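Local coordinates for protein abietadiene synthase, chloroplastic (Abies grandis, PDB 3S9V) that is a large, almost entirely helical plastid enzyme of the terpene synthase family, built from several domains, at residues P430-R435 against I507-A512. Residues are numbered along the deposited sequence; the frame is centred on the assembly and turned at random.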
ATOM      1  N   PRO A 430       9.339  -2.951   5.321  1.00 23.95           N
ATOM      2  CA  PRO A 430       8.165  -3.195   6.169  1.00 24.55           C
ATOM      3  C   PRO A 430       8.022  -2.365   7.451  1.00 27.86           C
ATOM      4  O   PRO A 430       6.966  -1.764   7.684  1.00 30.93           O
ATOM      5  CB  PRO A 430       8.259  -4.693   6.457  1.00 22.64           C
ATOM      6  CG  PRO A 430       8.848  -5.228   5.195  1.00 23.76           C
ATOM      7  CD  PRO A 430       9.949  -4.224   4.895  1.00 20.58           C
ATOM      8  N   ARG A 431       9.057  -2.325   8.285  1.00 23.89           N
ATOM      9  CA  ARG A 431       8.959  -1.557   9.526  1.00 25.99           C
ATOM     10  C   ARG A 431       8.817  -0.060   9.269  1.00 26.99           C
ATOM     11  O   ARG A 431       8.021   0.617   9.925  1.00 27.84           O
ATOM     12  CB  ARG A 431      10.172  -1.812  10.427  1.00 21.32           C
ATOM     13  CG  ARG A 431      10.245  -3.218  11.012  1.00 25.70           C
ATOM     14  CD  ARG A 431       9.183  -3.460  12.089  1.00 26.77           C
ATOM     15  NE  ARG A 431       7.900  -3.859  11.522  1.00 28.11           N
ATOM     16  CZ  ARG A 431       6.802  -4.080  12.237  1.00 23.12           C
ATOM     17  NH1 ARG A 431       6.816  -3.938  13.561  1.00 22.14           N
ATOM     18  NH2 ARG A 431       5.692  -4.470  11.631  1.00 21.22           N
ATOM     19  N   LEU A 432       9.578   0.463   8.313  1.00 25.14           N
ATOM     20  CA  LEU A 432       9.504   1.888   8.006  1.00 24.78           C
ATOM     21  C   LEU A 432       8.135   2.274   7.434  1.00 25.82           C
ATOM     22  O   LEU A 432       7.592   3.334   7.776  1.00 26.40           O
ATOM     23  CB  LEU A 432      10.627   2.274   7.041  1.00 22.56           C
ATOM     24  CG  LEU A 432      12.023   2.060   7.637  1.00 26.12           C
ATOM     25  CD1 LEU A 432      13.103   2.434   6.627  1.00 23.23           C
ATOM     26  CD2 LEU A 432      12.154   2.910   8.898  1.00 23.02           C
ATOM     27  N   GLU A 433       7.577   1.424   6.571  1.00 23.51           N
ATOM     28  CA  GLU A 433       6.265   1.704   5.996  1.00 22.25           C
ATOM     29  C   GLU A 433       5.221   1.577   7.098  1.00 21.46           C
ATOM     30  O   GLU A 433       4.305   2.387   7.194  1.00 24.17           O
ATOM     31  CB  GLU A 433       5.915   0.726   4.868  1.00 21.06           C
ATOM     32  CG  GLU A 433       4.561   1.047   4.216  1.00 36.67           C
ATOM     33  CD  GLU A 433       4.249   0.200   2.986  1.00 46.79           C
ATOM     34  OE1 GLU A 433       5.104   0.127   2.076  1.00 46.53           O
ATOM     35  OE2 GLU A 433       3.141  -0.381   2.921  1.00 46.16           O
ATOM     36  N   ALA A 434       5.370   0.559   7.934  1.00 19.84           N
ATOM     37  CA  ALA A 434       4.427   0.347   9.017  1.00 18.77           C
ATOM     38  C   ALA A 434       4.427   1.537   9.969  1.00 21.71           C
ATOM     39  O   ALA A 434       3.366   1.967  10.439  1.00 19.84           O
ATOM     40  CB  ALA A 434       4.768  -0.936   9.771  1.00 15.47           C
ATOM     41  N   ARG A 435       5.609   2.080  10.250  1.00 22.80           N
ATOM     42  CA  ARG A 435       5.691   3.212  11.164  1.00 25.31           C
ATOM     43  C   ARG A 435       5.023   4.411  10.538  1.00 22.48           C
ATOM     44  O   ARG A 435       4.293   5.140  11.206  1.00 23.48           O
ATOM     45  CB  ARG A 435       7.143   3.569  11.508  1.00 25.73           C
ATOM     46  CG  ARG A 435       7.254   4.544  12.683  1.00 25.00           C
ATOM     47  CD  ARG A 435       8.696   4.794  13.072  1.00 39.82           C
ATOM     48  NE  ARG A 435       8.842   5.213  14.465  1.00 40.26           N
ATOM     49  CZ  ARG A 435       8.351   6.343  14.957  1.00 45.88           C
ATOM     50  NH1 ARG A 435       8.531   6.643  16.235  1.00 43.01           N
ATOM     51  NH2 ARG A 435       7.679   7.173  14.172  1.00 46.66           N
ATOM     52  N   ILE A 507      24.193  -1.908  10.657  1.00 27.39           N
ATOM     53  CA  ILE A 507      24.060  -3.209  10.010  1.00 25.37           C
ATOM     54  C   ILE A 507      22.893  -4.032  10.552  1.00 25.93           C
ATOM     55  O   ILE A 507      22.237  -4.760   9.803  1.00 26.01           O
ATOM     56  CB  ILE A 507      25.357  -4.031  10.158  1.00 22.91           C
ATOM     57  CG1 ILE A 507      26.460  -3.405   9.306  1.00 27.93           C
ATOM     58  CG2 ILE A 507      25.119  -5.478   9.748  1.00 25.41           C
ATOM     59  CD1 ILE A 507      27.779  -4.149   9.375  1.00 27.61           C
ATOM     60  N   TYR A 508      22.631  -3.920  11.849  1.00 24.36           N
ATOM     61  CA  TYR A 508      21.540  -4.667  12.465  1.00 22.36           C
ATOM     62  C   TYR A 508      20.191  -4.120  12.001  1.00 23.15           C
ATOM     63  O   TYR A 508      19.188  -4.835  11.979  1.00 21.09           O
ATOM     64  CB  TYR A 508      21.625  -4.590  13.989  1.00 20.41           C
ATOM     65  CG  TYR A 508      20.460  -5.267  14.664  1.00 23.45           C
ATOM     66  CD1 TYR A 508      20.297  -6.648  14.587  1.00 20.05           C
ATOM     67  CD2 TYR A 508      19.479  -4.523  15.321  1.00 23.72           C
ATOM     68  CE1 TYR A 508      19.188  -7.276  15.140  1.00 23.00           C
ATOM     69  CE2 TYR A 508      18.362  -5.137  15.874  1.00 22.30           C
ATOM     70  CZ  TYR A 508      18.222  -6.514  15.777  1.00 24.13           C
ATOM     71  OH  TYR A 508      17.103  -7.129  16.288  1.00 27.39           O
ATOM     72  N   PHE A 509      20.177  -2.845  11.633  1.00 21.11           N
ATOM     73  CA  PHE A 509      18.962  -2.199  11.161  1.00 22.96           C
ATOM     74  C   PHE A 509      18.369  -2.935   9.966  1.00 22.76           C
ATOM     75  O   PHE A 509      17.158  -3.133   9.884  1.00 20.84           O
ATOM     76  CB  PHE A 509      19.257  -0.755  10.750  1.00 23.28           C
ATOM     77  CG  PHE A 509      18.264  -0.191   9.765  1.00 28.21           C
ATOM     78  CD1 PHE A 509      16.972   0.132  10.164  1.00 28.31           C
ATOM     79  CD2 PHE A 509      18.613  -0.014   8.432  1.00 32.51           C
ATOM     80  CE1 PHE A 509      16.046   0.623   9.249  1.00 25.07           C
ATOM     81  CE2 PHE A 509      17.686   0.478   7.504  1.00 27.30           C
ATOM     82  CZ  PHE A 509      16.406   0.796   7.914  1.00 28.43           C
ATOM     83  N   SER A 510      19.236  -3.325   9.039  1.00 22.25           N
ATOM     84  CA  SER A 510      18.811  -4.004   7.828  1.00 22.90           C
ATOM     85  C   SER A 510      17.849  -5.165   8.041  1.00 22.43           C
ATOM     86  O   SER A 510      16.671  -5.059   7.713  1.00 25.12           O
ATOM     87  CB  SER A 510      20.032  -4.469   7.031  1.00 24.09           C
ATOM     88  OG  SER A 510      20.767  -3.354   6.564  1.00 31.67           O
ATOM     89  N   PRO A 511      18.325  -6.288   8.597  1.00 22.61           N
ATOM     90  CA  PRO A 511      17.372  -7.385   8.780  1.00 23.41           C
ATOM     91  C   PRO A 511      16.216  -7.024   9.713  1.00 24.42           C
ATOM     92  O   PRO A 511      15.095  -7.499   9.539  1.00 29.47           O
ATOM     93  CB  PRO A 511      18.243  -8.504   9.337  1.00 18.90           C
ATOM     94  CG  PRO A 511      19.238  -7.755  10.158  1.00 21.87           C
ATOM     95  CD  PRO A 511      19.605  -6.589   9.261  1.00 22.31           C
ATOM     96  N   ALA A 512      16.491  -6.183  10.700  1.00 23.17           N
ATOM     97  CA  ALA A 512      15.467  -5.780  11.652  1.00 24.53           C
ATOM     98  C   ALA A 512      14.325  -5.051  10.955  1.00 20.70           C
ATOM     99  O   ALA A 512      13.185  -5.114  11.385  1.00 19.82           O
ATOM    100  CB  ALA A 512      16.082  -4.886  12.735  1.00 27.55           C
TER
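Leu432 and Phe509 make the apolar half of this sparse, buried contact between helices 430-440 and 504-514. Leu432 CD1 comes to 3.9 Å from Phe509 CZ, meeting the far end of the ring at its edge, in the ring plane. The two side chains cross at about a right angle, so one methyl abuts the rim and the ring face is not stacked on the leucine. Phe509 reaches across because its CG lies anti to the backbone N (chi1 157°, pulled some way from a full trans); its CB bond does not itself aim at the partner helix, yet CZ does the touching. His775 and Cys779 of helix 768-781 also pack on this phenylalanine, and Leu756 of helix 741-757 on Leu432.

The other half is aliphatic against polar. Arg431 CG sits 3.5 Å from the backbone carbonyl Ala512 O, a van der Waals approach of a methylene. The arginine chain then bends at both chi2 (-71°) and chi3 (84°); Phe516 engages the guanidinium in a cation-pi interaction, and NH2 makes a weak hydrogen bond to Gly284 O. Arg431 CA and Ala512 CA, 8.0 Å apart, are the nearest CA pair of the two segments, and just past Ala512 the backbone of Arg431 is hydrogen-bonded to that of Ser513.

Helix 504-514 is kinked at Pro511, whose N makes no bond to the preceding turn, while Ala512 N still reaches Tyr508 O at 3.3 Å. Ala512 CB lies over one face of the Tyr508 ring, toward its rim. The arrangement is a buried helix-helix contact of the all-helical terpene synthase fold, made by one leucine-phenylalanine edge contact and by Arg431, where helix 430-440 meets helix 504-514 within the range of the metal-binding terpene synthase family.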